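Local coordinates for protein myosin regulatory light chain (PDB 2BL0) that serves as a regulatory light chain of Physarum myosin II, binding a calcium ion through an EF-hand in the regulatory domain, at residues T20-K25 with N56-F61; G27-L32 with A42-M47. All coordinates share one frame; numbering follows the deposited sequence.

Contact 1: T20-K25 with N56-F61; sequences TGFITK and NGKIQF. With CA (calcium ion), chain E.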
ATOM      1  N   THR C  20     -10.214  38.431 -13.715  1.00 16.42           N
ATOM      2  CA  THR C  20     -11.014  38.296 -14.935  1.00 16.17           C
ATOM      3  C   THR C  20     -11.530  36.891 -15.190  1.00 15.38           C
ATOM      4  O   THR C  20     -12.408  36.695 -16.027  1.00 15.56           O
ATOM      5  CB  THR C  20     -10.197  38.731 -16.146  1.00 16.91           C
ATOM      6  OG1 THR C  20      -8.997  37.949 -16.236  1.00 17.74           O
ATOM      7  CG2 THR C  20      -9.711  40.134 -15.990  1.00 17.07           C
ATOM      8  N   GLY C  21     -10.963  35.907 -14.502  1.00 13.45           N
ATOM      9  CA  GLY C  21     -11.310  34.514 -14.692  1.00 12.56           C
ATOM     10  C   GLY C  21     -10.465  33.814 -15.747  1.00 10.87           C
ATOM     11  O   GLY C  21     -10.700  32.648 -16.029  1.00 12.13           O
ATOM     12  N   PHE C  22      -9.465  34.501 -16.302  1.00  9.13           N
ATOM     13  CA  PHE C  22      -8.572  33.889 -17.304  1.00  8.60           C
ATOM     14  C   PHE C  22      -7.227  34.596 -17.386  1.00  8.23           C
ATOM     15  O   PHE C  22      -7.100  35.754 -16.967  1.00  7.59           O
ATOM     16  CB  PHE C  22      -9.249  33.814 -18.687  1.00  8.68           C
ATOM     17  CG  PHE C  22      -9.663  35.148 -19.231  1.00  8.48           C
ATOM     18  CD1 PHE C  22      -8.752  35.957 -19.893  1.00  7.79           C
ATOM     19  CD2 PHE C  22     -10.968  35.600 -19.076  1.00  8.08           C
ATOM     20  CE1 PHE C  22      -9.137  37.226 -20.377  1.00  9.02           C
ATOM     21  CE2 PHE C  22     -11.352  36.857 -19.548  1.00 10.34           C
ATOM     22  CZ  PHE C  22     -10.443  37.660 -20.211  1.00  8.56           C
ATOM     23  N   ILE C  23      -6.228  33.899 -17.930  1.00  7.22           N
ATOM     24  CA  ILE C  23      -4.868  34.406 -18.050  1.00  7.13           C
ATOM     25  C   ILE C  23      -4.529  34.605 -19.495  1.00  7.36           C
ATOM     26  O   ILE C  23      -4.528  33.646 -20.268  1.00  6.77           O
ATOM     27  CB  ILE C  23      -3.859  33.431 -17.446  1.00  7.29           C
ATOM     28  CG1 ILE C  23      -4.213  33.129 -15.983  1.00  8.75           C
ATOM     29  CG2 ILE C  23      -2.420  33.984 -17.625  1.00  7.72           C
ATOM     30  CD1 ILE C  23      -3.411  32.003 -15.381  1.00 11.75           C
ATOM     31  N   THR C  24      -4.208  35.844 -19.848  1.00  6.93           N
ATOM     32  CA  THR C  24      -3.775  36.189 -21.182  1.00  7.11           C
ATOM     33  C   THR C  24      -2.261  36.101 -21.265  1.00  7.16           C
ATOM     34  O   THR C  24      -1.596  35.976 -20.244  1.00  6.75           O
ATOM     35  CB  THR C  24      -4.209  37.622 -21.536  1.00  6.79           C
ATOM     36  OG1 THR C  24      -3.638  38.539 -20.597  1.00  7.63           O
ATOM     37  CG2 THR C  24      -5.703  37.805 -21.371  1.00  7.85           C
ATOM     38  N   LYS C  25      -1.711  36.199 -22.477  1.00  8.82           N
ATOM     39  CA  LYS C  25      -0.260  36.248 -22.651  1.00  9.57           C
ATOM     40  C   LYS C  25       0.324  37.421 -21.880  1.00 10.12           C
ATOM     41  O   LYS C  25       1.299  37.252 -21.175  1.00 10.67           O
ATOM     42  CB  LYS C  25       0.159  36.349 -24.117  1.00 10.53           C
ATOM     43  CG  LYS C  25       0.236  35.017 -24.805  1.00 11.99           C
ATOM     44  CD  LYS C  25       0.865  35.134 -26.188  1.00 15.06           C
ATOM     45  CE  LYS C  25       0.928  33.780 -26.858  1.00 15.92           C
ATOM     46  NZ  LYS C  25       1.901  33.779 -28.005  1.00 17.90           N
ATOM     47  N   ASN C  56      -7.282  30.119 -27.946  1.00  7.93           N
ATOM     48  CA  ASN C  56      -8.024  31.368 -28.129  1.00  7.51           C
ATOM     49  C   ASN C  56      -7.360  32.602 -27.479  1.00  6.99           C
ATOM     50  O   ASN C  56      -7.907  33.717 -27.504  1.00  7.83           O
ATOM     51  CB  ASN C  56      -9.450  31.191 -27.621  1.00  7.16           C
ATOM     52  CG  ASN C  56      -9.554  31.397 -26.135  1.00  7.49           C
ATOM     53  OD1 ASN C  56      -8.762  30.840 -25.394  1.00  5.84           O
ATOM     54  ND2 ASN C  56     -10.531  32.188 -25.693  1.00  7.73           N
ATOM     55  N   GLY C  57      -6.176  32.408 -26.902  1.00  6.55           N
ATOM     56  CA  GLY C  57      -5.421  33.477 -26.251  1.00  6.26           C
ATOM     57  C   GLY C  57      -5.738  33.744 -24.776  1.00  6.08           C
ATOM     58  O   GLY C  57      -5.224  34.714 -24.178  1.00  5.82           O
ATOM     59  N   LYS C  58      -6.570  32.891 -24.195  1.00  4.81           N
ATOM     60  CA  LYS C  58      -7.029  33.037 -22.810  1.00  4.62           C
ATOM     61  C   LYS C  58      -7.037  31.675 -22.104  1.00  4.94           C
ATOM     62  O   LYS C  58      -7.713  30.768 -22.552  1.00  4.14           O
ATOM     63  CB  LYS C  58      -8.445  33.608 -22.791  1.00  4.83           C
ATOM     64  CG  LYS C  58      -8.585  35.040 -23.325  1.00  5.38           C
ATOM     65  CD  LYS C  58     -10.030  35.509 -23.191  1.00  7.05           C
ATOM     66  CE  LYS C  58     -10.226  36.926 -23.657  1.00  9.07           C
ATOM     67  NZ  LYS C  58     -10.463  36.991 -25.104  1.00  9.46           N
ATOM     68  N   ILE C  59      -6.290  31.527 -21.012  1.00  4.89           N
ATOM     69  CA  ILE C  59      -6.230  30.292 -20.243  1.00  5.21           C
ATOM     70  C   ILE C  59      -7.335  30.337 -19.185  1.00  5.26           C
ATOM     71  O   ILE C  59      -7.264  31.138 -18.256  1.00  6.06           O
ATOM     72  CB  ILE C  59      -4.852  30.129 -19.525  1.00  5.10           C
ATOM     73  CG1 ILE C  59      -3.674  30.182 -20.506  1.00  5.90           C
ATOM     74  CG2 ILE C  59      -4.846  28.805 -18.705  1.00  5.86           C
ATOM     75  CD1 ILE C  59      -2.307  30.349 -19.849  1.00  5.85           C
ATOM     76  N   GLN C  60      -8.355  29.501 -19.344  1.00  5.42           N
ATOM     77  CA  GLN C  60      -9.416  29.353 -18.342  1.00  5.06           C
ATOM     78  C   GLN C  60      -8.934  28.403 -17.251  1.00  5.71           C
ATOM     79  O   GLN C  60      -8.051  27.587 -17.490  1.00  4.62           O
ATOM     80  CB  GLN C  60     -10.694  28.771 -18.952  1.00  5.24           C
ATOM     81  CG  GLN C  60     -11.187  29.388 -20.277  1.00  7.32           C
ATOM     82  CD  GLN C  60     -11.396  30.889 -20.216  1.00  7.98           C
ATOM     83  OE1 GLN C  60     -11.148  31.597 -21.216  1.00 12.10           O
ATOM     84  NE2 GLN C  60     -11.860  31.391 -19.066  1.00  8.11           N
ATOM     85  N   PHE C  61      -9.544  28.452 -16.071  1.00  4.20           N
ATOM     86  CA  PHE C  61      -9.187  27.486 -15.048  1.00  5.62           C
ATOM     87  C   PHE C  61      -9.252  26.022 -15.533  1.00  5.51           C
ATOM     88  O   PHE C  61      -8.311  25.282 -15.318  1.00  4.81           O
ATOM     89  CB  PHE C  61      -9.996  27.647 -13.748  1.00  6.36           C
ATOM     90  CG  PHE C  61      -9.680  26.582 -12.743  1.00  6.44           C
ATOM     91  CD1 PHE C  61      -8.381  26.440 -12.280  1.00  5.22           C
ATOM     92  CD2 PHE C  61     -10.646  25.671 -12.321  1.00  8.15           C
ATOM     93  CE1 PHE C  61      -8.043  25.440 -11.396  1.00  6.44           C
ATOM     94  CE2 PHE C  61     -10.314  24.667 -11.425  1.00  9.33           C
ATOM     95  CZ  PHE C  61      -8.999  24.550 -10.967  1.00  8.02           C
TER
HETATM   96 CA    CA E1155      -8.384  29.042 -23.920  1.00 23.88          CA
HETATM   97  O   HOH W   1     -11.676  30.265 -15.419  1.00 27.20           O
HETATM   98  O   HOH W   2      -3.321  36.334 -24.964  1.00 29.42           O
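The F22 ring is sandwiched between K58 and T20: the lysine's aliphatic chain covers one face, with K58 CD 3.6 Å from the ring centroid in a CH-pi contact, while T20 OG1 stands over the centre of the opposite face. T24 CG2 meets the ring edge in its plane. F22 CG lies between the backbone N and the carbonyl carbon (chi1 59°), which sets the ring beside the K58 chain; F22 CD1, CE1 and CZ lie against CG, CD and CE of K58. An alanine at F22 would probably leave the K58 methylenes without the surface they lie on and free to turn. I23 and I59 form the antiparallel hydrogen-bonded pair, I23 N to I59 O at 3.0 Å and I59 N to I23 O at 2.9 Å, the latter nearly straight at 172°. Their CB atoms meet on the other side of the sheet. This is the short beta-bridge that joins paired EF-hand loops. K58 N donates to N56 OD1 in an Asx turn. N56 OD1 and K58 O bind calcium together with D52, T54 and E63. Because K58 O and I59 N share one peptide, calcium would probably polarise it and strengthen the donor to I23 O, coupling the two loops.

Contact 2: G27-L32 with A42-M47; sequences GLQTVL and AAFNEM
With CG anti to the backbone N (chi1 176°), F44 sends its ring from helix 41-51 to helix 25-35, where the bend of Q29 at chi2 brings its CD over the ring. The amide and ring planes lie only 10° apart and are stacked, Q29 NE2 standing over the ring centre and 3.4 Å from F44 CE2. The amide carbon takes part too, Q29 CD lying 3.5 Å from F44 CE1. L32 comes from another direction: its CD1 reaches the ring edge in the plane, 3.6 Å from F44 CD1. L28 slides past the phenylalanine in the opposite direction, and its CD2 approaches F44 CE1 obliquely at 3.7 Å. One turn on along helix 41-51, M47 continues the apolar surface. L28 CD2 is 4.0 Å from M47 CG, and L32 CD1 is 4.1 Å from M47 SD, so the same two leucines serve both residues. The packing is thus centred on one aromatic ring, held by an amide over a face and a methyl at the rim. The axes of the two short helical segments approach to 11.6 Å at 118°, a spacing bridged by side chains. V39, in the loop between the helices, touches L32, F44 and M47, while L28 and M47 also pack on the chain of another protein. Contact 2 thereby joins the exiting helix of the first EF-hand to the entering helix of the second.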
ATOM      1  N   GLY C  27      -1.011  38.896 -19.276  1.00  8.87           N
ATOM      2  CA  GLY C  27      -1.102  38.587 -17.860  1.00  8.19           C
ATOM      3  C   GLY C  27      -0.058  37.588 -17.405  1.00  7.22           C
ATOM      4  O   GLY C  27       0.501  37.719 -16.318  1.00  6.71           O
ATOM      5  N   LEU C  28       0.235  36.591 -18.243  1.00  6.40           N
ATOM      6  CA  LEU C  28       1.214  35.573 -17.853  1.00  6.44           C
ATOM      7  C   LEU C  28       2.607  36.183 -17.737  1.00  6.98           C
ATOM      8  O   LEU C  28       3.343  35.872 -16.794  1.00  6.26           O
ATOM      9  CB  LEU C  28       1.208  34.380 -18.808  1.00  6.15           C
ATOM     10  CG  LEU C  28       2.152  33.241 -18.377  1.00  5.76           C
ATOM     11  CD1 LEU C  28       1.834  32.680 -16.989  1.00  6.91           C
ATOM     12  CD2 LEU C  28       2.088  32.152 -19.424  1.00  7.87           C
ATOM     13  N   GLN C  29       2.930  37.107 -18.642  1.00  7.34           N
ATOM     14  CA  GLN C  29       4.189  37.850 -18.551  1.00  8.08           C
ATOM     15  C   GLN C  29       4.307  38.546 -17.201  1.00  7.80           C
ATOM     16  O   GLN C  29       5.357  38.501 -16.571  1.00  8.59           O
ATOM     17  CB  GLN C  29       4.301  38.881 -19.667  1.00  8.81           C
ATOM     18  CG  GLN C  29       4.376  38.275 -21.043  1.00 11.00           C
ATOM     19  CD  GLN C  29       5.733  37.660 -21.356  1.00 14.79           C
ATOM     20  OE1 GLN C  29       6.557  37.431 -20.465  1.00 17.03           O
ATOM     21  NE2 GLN C  29       5.971  37.399 -22.634  1.00 17.85           N
ATOM     22  N   THR C  30       3.231  39.190 -16.762  1.00  7.31           N
ATOM     23  CA  THR C  30       3.228  39.879 -15.471  1.00  6.71           C
ATOM     24  C   THR C  30       3.369  38.914 -14.310  1.00  6.86           C
ATOM     25  O   THR C  30       4.118  39.165 -13.377  1.00  6.91           O
ATOM     26  CB  THR C  30       1.939  40.701 -15.349  1.00  7.16           C
ATOM     27  OG1 THR C  30       1.957  41.739 -16.333  1.00  6.45           O
ATOM     28  CG2 THR C  30       1.874  41.449 -14.041  1.00  7.41           C
ATOM     29  N   VAL C  31       2.671  37.776 -14.391  1.00  6.56           N
ATOM     30  CA  VAL C  31       2.770  36.748 -13.366  1.00  7.26           C
ATOM     31  C   VAL C  31       4.209  36.222 -13.212  1.00  7.50           C
ATOM     32  O   VAL C  31       4.732  36.080 -12.089  1.00  7.03           O
ATOM     33  CB  VAL C  31       1.784  35.575 -13.685  1.00  7.22           C
ATOM     34  CG1 VAL C  31       2.061  34.404 -12.801  1.00  9.73           C
ATOM     35  CG2 VAL C  31       0.346  36.058 -13.502  1.00  7.54           C
ATOM     36  N   LEU C  32       4.862  35.937 -14.333  1.00  7.40           N
ATOM     37  CA  LEU C  32       6.233  35.448 -14.288  1.00  8.40           C
ATOM     38  C   LEU C  32       7.165  36.480 -13.642  1.00  7.66           C
ATOM     39  O   LEU C  32       8.036  36.127 -12.843  1.00  8.34           O
ATOM     40  CB  LEU C  32       6.717  35.059 -15.697  1.00  8.25           C
ATOM     41  CG  LEU C  32       6.004  33.848 -16.286  1.00 10.56           C
ATOM     42  CD1 LEU C  32       6.281  33.729 -17.773  1.00 12.05           C
ATOM     43  CD2 LEU C  32       6.417  32.579 -15.549  1.00 12.74           C
ATOM     44  N   ALA C  42      10.908  31.463 -26.612  1.00 13.44           N
ATOM     45  CA  ALA C  42      10.375  30.212 -27.159  1.00 13.00           C
ATOM     46  C   ALA C  42       9.691  29.384 -26.086  1.00 12.40           C
ATOM     47  O   ALA C  42       8.636  28.824 -26.324  1.00 12.56           O
ATOM     48  CB  ALA C  42      11.469  29.382 -27.827  1.00 12.91           C
ATOM     49  N   ALA C  43      10.318  29.289 -24.919  1.00 12.12           N
ATOM     50  CA  ALA C  43       9.727  28.564 -23.804  1.00 11.60           C
ATOM     51  C   ALA C  43       8.453  29.244 -23.293  1.00 11.17           C
ATOM     52  O   ALA C  43       7.558  28.555 -22.852  1.00 11.23           O
ATOM     53  CB  ALA C  43      10.750  28.382 -22.675  1.00 12.11           C
ATOM     54  N   PHE C  44       8.360  30.574 -23.370  1.00 10.57           N
ATOM     55  CA  PHE C  44       7.140  31.282 -22.964  1.00 10.46           C
ATOM     56  C   PHE C  44       5.974  30.945 -23.872  1.00 10.02           C
ATOM     57  O   PHE C  44       4.886  30.620 -23.409  1.00  9.16           O
ATOM     58  CB  PHE C  44       7.326  32.805 -22.947  1.00  9.70           C
ATOM     59  CG  PHE C  44       6.061  33.558 -22.635  1.00 11.16           C
ATOM     60  CD1 PHE C  44       5.662  33.741 -21.318  1.00 10.21           C
ATOM     61  CD2 PHE C  44       5.239  34.027 -23.653  1.00  9.22           C
ATOM     62  CE1 PHE C  44       4.499  34.408 -21.023  1.00 10.22           C
ATOM     63  CE2 PHE C  44       4.060  34.683 -23.368  1.00 10.90           C
ATOM     64  CZ  PHE C  44       3.687  34.877 -22.040  1.00  9.85           C
ATOM     65  N   ASN C  45       6.179  31.036 -25.180  1.00  9.63           N
ATOM     66  CA  ASN C  45       5.112  30.698 -26.106  1.00 10.15           C
ATOM     67  C   ASN C  45       4.688  29.254 -25.935  1.00 10.17           C
ATOM     68  O   ASN C  45       3.495  28.955 -25.972  1.00  9.88           O
ATOM     69  CB  ASN C  45       5.533  30.960 -27.565  1.00 10.15           C
ATOM     70  CG  ASN C  45       5.651  32.430 -27.870  1.00 12.37           C
ATOM     71  OD1 ASN C  45       4.950  33.252 -27.276  1.00 18.00           O
ATOM     72  ND2 ASN C  45       6.554  32.780 -28.782  1.00 16.20           N
ATOM     73  N   GLU C  46       5.661  28.370 -25.705  1.00 10.35           N
ATOM     74  CA  GLU C  46       5.382  26.942 -25.485  1.00 10.39           C
ATOM     75  C   GLU C  46       4.522  26.748 -24.239  1.00  9.62           C
ATOM     76  O   GLU C  46       3.538  26.021 -24.270  1.00  8.95           O
ATOM     77  CB  GLU C  46       6.701  26.175 -25.338  1.00 11.41           C
ATOM     78  CG  GLU C  46       6.629  24.715 -24.924  1.00 14.03           C
ATOM     79  CD  GLU C  46       8.023  24.116 -24.763  1.00 19.18           C
ATOM     80  OE1 GLU C  46       8.813  24.609 -23.915  1.00 21.76           O
ATOM     81  OE2 GLU C  46       8.348  23.166 -25.500  1.00 22.41           O
ATOM     82  N   MET C  47       4.877  27.420 -23.149  1.00  9.14           N
ATOM     83  CA  MET C  47       4.151  27.221 -21.892  1.00  8.35           C
ATOM     84  C   MET C  47       2.739  27.800 -22.007  1.00  8.46           C
ATOM     85  O   MET C  47       1.787  27.218 -21.495  1.00  6.61           O
ATOM     86  CB  MET C  47       4.917  27.762 -20.677  1.00  8.72           C
ATOM     87  CG  MET C  47       4.647  29.234 -20.278  1.00  8.80           C
ATOM     88  SD  MET C  47       5.688  29.786 -18.922  1.00  8.67           S
ATOM     89  CE  MET C  47       4.829  29.178 -17.577  1.00 10.43           C
TER

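In the fold
From the N terminus, helix 3-15 leads through the first EF-hand loop to strand 22-24, one half of contact 1. Helix 25-35 follows directly and turns back through a short connection to helix 41-51; contact 2 closes this inner loop. The chain then runs through the calcium-binding loop to strand 58-60, which completes contact 1 and closes the larger loop around contact 2, before helix 61-72 begins. The contacts are therefore nested, with centres 12 Å apart, and they touch: K25 NZ probably hydrogen-bonds to N45 OD1, and I23 CG2 packs on L28 N. Together they tie the paired loops to the two inner helices of one EF-hand pair.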